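Local coordinates for Mgp-operon protein 3 (Mycoplasma pneumoniae, PDB 6RJ1) that probably acts in cell adhesion as an extracellular, membrane-linked adhesin of the mycoplasma surface, perhaps alongside the P1 protein and with a role in sugar recognition, at residues F128-K140 / W479-W492. Sequence-based numbering, arbitrary orientation.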
loop_
_atom_site.group_PDB
_atom_site.type_symbol
_atom_site.label_atom_id
_atom_site.label_comp_id
_atom_site.label_asym_id
_atom_site.label_seq_id
_atom_site.Cartn_x
_atom_site.Cartn_y
_atom_site.Cartn_z
ATOM N N PHE A 128 10.729 -16.462 27.407
ATOM C CA PHE A 128 9.387 -16.107 26.941
ATOM C C PHE A 128 8.554 -15.552 28.102
ATOM O O PHE A 128 8.476 -16.187 29.156
ATOM C CB PHE A 128 8.699 -17.310 26.251
ATOM C CG PHE A 128 7.249 -17.101 25.862
ATOM C CD1 PHE A 128 6.911 -16.325 24.756
ATOM C CD2 PHE A 128 6.223 -17.679 26.603
ATOM C CE1 PHE A 128 5.579 -16.121 24.406
ATOM C CE2 PHE A 128 4.886 -17.477 26.248
ATOM C CZ PHE A 128 4.574 -16.705 25.150
ATOM N N GLU A 129 7.970 -14.359 27.925
ATOM C CA GLU A 129 7.133 -13.734 28.950
ATOM C C GLU A 129 5.667 -14.035 28.691
ATOM O O GLU A 129 5.039 -14.721 29.488
ATOM C CB GLU A 129 7.351 -12.212 29.010
ATOM C CG GLU A 129 8.614 -11.788 29.719
ATOM C CD GLU A 129 8.423 -10.668 30.725
ATOM O OE1 GLU A 129 7.950 -9.573 30.332
ATOM O OE2 GLU A 129 8.754 -10.890 31.911
ATOM N N ARG A 130 5.122 -13.517 27.576
ATOM C CA ARG A 130 3.716 -13.672 27.211
ATOM C C ARG A 130 3.447 -13.473 25.719
ATOM O O ARG A 130 4.313 -12.986 24.989
ATOM C CB ARG A 130 2.831 -12.721 28.058
ATOM C CG ARG A 130 3.187 -11.229 27.962
ATOM C CD ARG A 130 2.310 -10.363 28.842
ATOM N NE ARG A 130 0.899 -10.459 28.457
ATOM C CZ ARG A 130 -0.088 -10.782 29.289
ATOM N NH1 ARG A 130 -1.332 -10.869 28.845
ATOM N NH2 ARG A 130 0.162 -11.017 30.573
ATOM N N LYS A 131 2.236 -13.858 25.277
ATOM C CA LYS A 131 1.747 -13.696 23.905
ATOM C C LYS A 131 0.403 -12.972 23.882
ATOM O O LYS A 131 -0.449 -13.221 24.738
ATOM C CB LYS A 131 1.723 -15.025 23.114
ATOM C CG LYS A 131 0.849 -16.146 23.677
ATOM C CD LYS A 131 0.881 -17.370 22.762
ATOM C CE LYS A 131 -0.238 -18.351 23.029
ATOM N NZ LYS A 131 0.080 -19.278 24.147
ATOM N N ILE A 132 0.244 -12.032 22.940
ATOM C CA ILE A 132 -0.979 -11.243 22.769
ATOM C C ILE A 132 -1.602 -11.642 21.430
ATOM O O ILE A 132 -0.977 -11.473 20.376
ATOM C CB ILE A 132 -0.729 -9.699 22.886
ATOM C CG1 ILE A 132 -0.019 -9.323 24.210
ATOM C CG2 ILE A 132 -2.024 -8.892 22.713
ATOM C CD1 ILE A 132 1.390 -8.885 24.052
ATOM N N LYS A 133 -2.820 -12.195 21.484
ATOM C CA LYS A 133 -3.566 -12.635 20.310
ATOM C C LYS A 133 -4.060 -11.437 19.506
ATOM O O LYS A 133 -4.517 -10.443 20.072
ATOM C CB LYS A 133 -4.746 -13.501 20.754
ATOM C CG LYS A 133 -5.246 -14.486 19.721
ATOM C CD LYS A 133 -6.267 -15.361 20.394
ATOM C CE LYS A 133 -6.842 -16.413 19.500
ATOM N NZ LYS A 133 -8.013 -15.899 18.746
ATOM N N LEU A 134 -3.958 -11.527 18.182
ATOM C CA LEU A 134 -4.412 -10.460 17.301
ATOM C C LEU A 134 -5.780 -10.853 16.789
ATOM O O LEU A 134 -5.911 -11.527 15.771
ATOM C CB LEU A 134 -3.411 -10.206 16.163
ATOM C CG LEU A 134 -1.988 -9.808 16.569
ATOM C CD1 LEU A 134 -1.111 -9.685 15.356
ATOM C CD2 LEU A 134 -1.968 -8.512 17.393
ATOM N N ALA A 135 -6.801 -10.496 17.559
ATOM C CA ALA A 135 -8.185 -10.806 17.256
ATOM C C ALA A 135 -8.718 -10.029 16.053
ATOM O O ALA A 135 -8.322 -8.883 15.818
ATOM C CB ALA A 135 -9.046 -10.541 18.473
ATOM N N LEU A 136 -9.619 -10.674 15.290
ATOM C CA LEU A 136 -10.306 -10.129 14.128
ATOM C C LEU A 136 -11.003 -8.796 14.505
ATOM O O LEU A 136 -11.486 -8.675 15.641
ATOM C CB LEU A 136 -11.403 -11.129 13.704
ATOM C CG LEU A 136 -11.211 -12.062 12.493
ATOM C CD1 LEU A 136 -10.159 -11.603 11.525
ATOM C CD2 LEU A 136 -11.076 -13.484 12.910
ATOM N N PRO A 137 -11.123 -7.805 13.578
ATOM C CA PRO A 137 -11.853 -6.571 13.927
ATOM C C PRO A 137 -13.333 -6.868 14.190
ATOM O O PRO A 137 -13.811 -7.942 13.807
ATOM C CB PRO A 137 -11.657 -5.684 12.699
ATOM C CG PRO A 137 -11.409 -6.626 11.590
ATOM C CD PRO A 137 -10.655 -7.774 12.177
ATOM N N TYR A 138 -14.052 -5.950 14.863
ATOM C CA TYR A 138 -15.460 -6.194 15.141
ATOM C C TYR A 138 -16.401 -5.606 14.082
ATOM O O TYR A 138 -16.256 -4.454 13.674
ATOM C CB TYR A 138 -15.848 -5.741 16.556
ATOM C CG TYR A 138 -17.282 -6.061 16.928
ATOM C CD1 TYR A 138 -17.619 -7.282 17.509
ATOM C CD2 TYR A 138 -18.304 -5.147 16.699
ATOM C CE1 TYR A 138 -18.941 -7.584 17.843
ATOM C CE2 TYR A 138 -19.631 -5.454 16.994
ATOM C CZ TYR A 138 -19.944 -6.666 17.582
ATOM O OH TYR A 138 -21.250 -6.941 17.897
ATOM N N VAL A 139 -17.386 -6.417 13.670
ATOM C CA VAL A 139 -18.459 -6.057 12.744
ATOM C C VAL A 139 -19.702 -6.864 13.132
ATOM O O VAL A 139 -19.683 -8.094 13.097
ATOM C CB VAL A 139 -18.081 -6.094 11.237
ATOM C CG1 VAL A 139 -17.657 -7.486 10.769
ATOM C CG2 VAL A 139 -19.204 -5.537 10.373
ATOM N N LYS A 140 -20.744 -6.163 13.599
ATOM C CA LYS A 140 -21.964 -6.777 14.119
ATOM C C LYS A 140 -22.840 -7.366 13.018
ATOM O O LYS A 140 -23.168 -6.673 12.054
ATOM C CB LYS A 140 -22.723 -5.773 15.020
ATOM C CG LYS A 140 -24.127 -6.178 15.480
ATOM C CD LYS A 140 -25.165 -5.159 14.977
ATOM C CE LYS A 140 -26.582 -5.435 15.417
ATOM N NZ LYS A 140 -26.812 -5.051 16.836
ATOM N N TRP A 479 -3.737 -3.115 14.263
ATOM C CA TRP A 479 -3.835 -3.362 15.696
ATOM C C TRP A 479 -3.145 -2.329 16.555
ATOM O O TRP A 479 -2.114 -1.797 16.168
ATOM C CB TRP A 479 -3.263 -4.742 16.036
ATOM C CG TRP A 479 -4.221 -5.857 15.790
ATOM C CD1 TRP A 479 -5.122 -6.373 16.672
ATOM C CD2 TRP A 479 -4.379 -6.597 14.572
ATOM N NE1 TRP A 479 -5.841 -7.387 16.078
ATOM C CE2 TRP A 479 -5.387 -7.563 14.795
ATOM C CE3 TRP A 479 -3.763 -6.542 13.310
ATOM C CZ2 TRP A 479 -5.794 -8.460 13.804
ATOM C CZ3 TRP A 479 -4.166 -7.435 12.331
ATOM C CH2 TRP A 479 -5.169 -8.379 12.579
ATOM N N VAL A 480 -3.731 -2.053 17.718
ATOM C CA VAL A 480 -3.203 -1.247 18.813
ATOM C C VAL A 480 -3.582 -2.099 20.043
ATOM O O VAL A 480 -4.757 -2.148 20.442
ATOM C CB VAL A 480 -3.720 0.217 18.915
ATOM C CG1 VAL A 480 -3.166 0.894 20.171
ATOM C CG2 VAL A 480 -3.360 1.027 17.679
ATOM N N VAL A 481 -2.612 -2.861 20.552
ATOM C CA VAL A 481 -2.837 -3.780 21.671
ATOM C C VAL A 481 -1.971 -3.430 22.867
ATOM O O VAL A 481 -0.889 -2.867 22.709
ATOM C CB VAL A 481 -2.680 -5.279 21.262
ATOM C CG1 VAL A 481 -3.784 -5.718 20.315
ATOM C CG2 VAL A 481 -1.311 -5.560 20.648
ATOM N N GLY A 482 -2.457 -3.770 24.053
ATOM C CA GLY A 482 -1.716 -3.575 25.289
ATOM C C GLY A 482 -0.824 -4.775 25.526
ATOM O O GLY A 482 -1.197 -5.909 25.196
ATOM N N GLU A 483 0.369 -4.534 26.077
ATOM C CA GLU A 483 1.337 -5.580 26.408
ATOM C C GLU A 483 0.717 -6.518 27.465
ATOM O O GLU A 483 0.834 -7.739 27.363
ATOM C CB GLU A 483 2.613 -4.922 26.947
ATOM C CG GLU A 483 3.846 -5.802 26.895
ATOM C CD GLU A 483 5.107 -5.187 27.474
ATOM O OE1 GLU A 483 6.110 -5.927 27.601
ATOM O OE2 GLU A 483 5.097 -3.978 27.806
ATOM N N ASP A 484 0.009 -5.924 28.436
ATOM C CA ASP A 484 -0.688 -6.568 29.543
ATOM C C ASP A 484 -1.887 -7.431 29.108
ATOM O O ASP A 484 -2.256 -8.348 29.850
ATOM C CB ASP A 484 -1.160 -5.489 30.535
ATOM C CG ASP A 484 -1.987 -4.382 29.886
ATOM O OD1 ASP A 484 -1.422 -3.618 29.062
ATOM O OD2 ASP A 484 -3.198 -4.282 30.198
ATOM N N GLN A 485 -2.525 -7.106 27.950
ATOM C CA GLN A 485 -3.709 -7.802 27.412
ATOM C C GLN A 485 -3.414 -9.233 26.940
ATOM O O GLN A 485 -2.276 -9.545 26.597
ATOM C CB GLN A 485 -4.330 -7.003 26.251
ATOM C CG GLN A 485 -5.107 -5.748 26.662
ATOM C CD GLN A 485 -5.902 -5.129 25.520
ATOM O OE1 GLN A 485 -5.459 -5.058 24.359
ATOM N NE2 GLN A 485 -7.100 -4.642 25.831
ATOM N N GLU A 486 -4.444 -10.097 26.919
ATOM C CA GLU A 486 -4.355 -11.489 26.455
ATOM C C GLU A 486 -4.588 -11.538 24.944
ATOM O O GLU A 486 -4.061 -12.415 24.257
ATOM C CB GLU A 486 -5.410 -12.364 27.156
ATOM C CG GLU A 486 -5.041 -12.800 28.565
ATOM C CD GLU A 486 -4.304 -14.121 28.672
ATOM O OE1 GLU A 486 -3.107 -14.171 28.308
ATOM O OE2 GLU A 486 -4.919 -15.103 29.145
ATOM N N SER A 487 -5.414 -10.606 24.445
ATOM C CA SER A 487 -5.794 -10.460 23.043
ATOM C C SER A 487 -6.241 -9.015 22.772
ATOM O O SER A 487 -6.399 -8.226 23.706
ATOM C CB SER A 487 -6.898 -11.457 22.678
ATOM O OG SER A 487 -8.153 -10.862 22.380
ATOM N N GLY A 488 -6.440 -8.694 21.499
ATOM C CA GLY A 488 -6.889 -7.378 21.077
ATOM C C GLY A 488 -7.443 -7.389 19.674
ATOM O O GLY A 488 -6.813 -7.940 18.769
ATOM N N LYS A 489 -8.635 -6.798 19.493
ATOM C CA LYS A 489 -9.315 -6.683 18.198
ATOM C C LYS A 489 -8.641 -5.593 17.387
ATOM O O LYS A 489 -8.064 -4.658 17.964
ATOM C CB LYS A 489 -10.798 -6.331 18.375
ATOM C CG LYS A 489 -11.657 -7.446 18.948
ATOM C CD LYS A 489 -13.004 -6.913 19.395
ATOM C CE LYS A 489 -13.823 -7.998 20.038
ATOM N NZ LYS A 489 -15.210 -7.555 20.311
ATOM N N ALA A 490 -8.707 -5.713 16.048
ATOM C CA ALA A 490 -8.142 -4.730 15.137
ATOM C C ALA A 490 -9.080 -3.532 14.995
ATOM O O ALA A 490 -10.290 -3.634 15.263
ATOM C CB ALA A 490 -7.911 -5.367 13.778
ATOM N N THR A 491 -8.517 -2.397 14.570
ATOM C CA THR A 491 -9.241 -1.159 14.278
ATOM C C THR A 491 -9.383 -1.099 12.763
ATOM O O THR A 491 -8.406 -1.323 12.053
ATOM C CB THR A 491 -8.463 0.070 14.790
ATOM O OG1 THR A 491 -8.031 -0.156 16.131
ATOM C CG2 THR A 491 -9.272 1.367 14.695
ATOM N N TRP A 492 -10.592 -0.793 12.270
ATOM C CA TRP A 492 -10.862 -0.663 10.838
ATOM C C TRP A 492 -10.233 0.612 10.297
ATOM O O TRP A 492 -10.352 1.659 10.937
ATOM C CB TRP A 492 -12.373 -0.599 10.594
ATOM C CG TRP A 492 -13.094 -1.875 10.880
ATOM C CD1 TRP A 492 -13.788 -2.190 12.010
ATOM C CD2 TRP A 492 -13.221 -2.997 10.001
ATOM N NE1 TRP A 492 -14.336 -3.445 11.892
ATOM C CE2 TRP A 492 -13.998 -3.968 10.670
ATOM C CE3 TRP A 492 -12.757 -3.277 8.705
ATOM C CZ2 TRP A 492 -14.326 -5.195 10.086
ATOM C CZ3 TRP A 492 -13.068 -4.500 8.135
ATOM C CH2 TRP A 492 -13.848 -5.441 8.820
#
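Ala135 O and Trp479 NE1 lie 2.9 Å apart in a hydrogen bond that illustrates how an indole can serve a backbone carbonyl beside a parallel strand pair. Ala490 N reaches the same oxygen in a weaker bond, so Ala135 O has two donors; the indole N-H in turn is shared weakly with Gly488 O, the acceptor of a weak bond from Ala135 N. The Trp479 ring is sandwiched, with Leu134 CB over one face, a CH-pi contact 3.8 Å from the five-membered ring's centroid, and Ala490 CB over the other. Earlier along the strand, Lys133 N donates almost straight (176°) to Glu486 O, and Lys133 O accepts a more bent bond from Gly488 N. This is the one parallel pairing in a mixed eight-stranded sheet, joining strand 125-135, last of four antiparallel strands, to strand 487-492 of the other four, so that two four-stranded halves far apart in sequence form one continuous sheet. Nearer the start of its segment, Arg130 turns its guanidinium toward the 483-486 turn, where NH1 makes a weak bond to Gln485 O (2.8 Å) and Glu486 OE1 adds a long salt bridge through charge alone. Farther along, a second indole repeats the arrangement: Trp492 NE1 gives Tyr138 O a bond of 2.8 Å at 165°, from above the carbonyl plane, while Pro137 CB rests on the indole face.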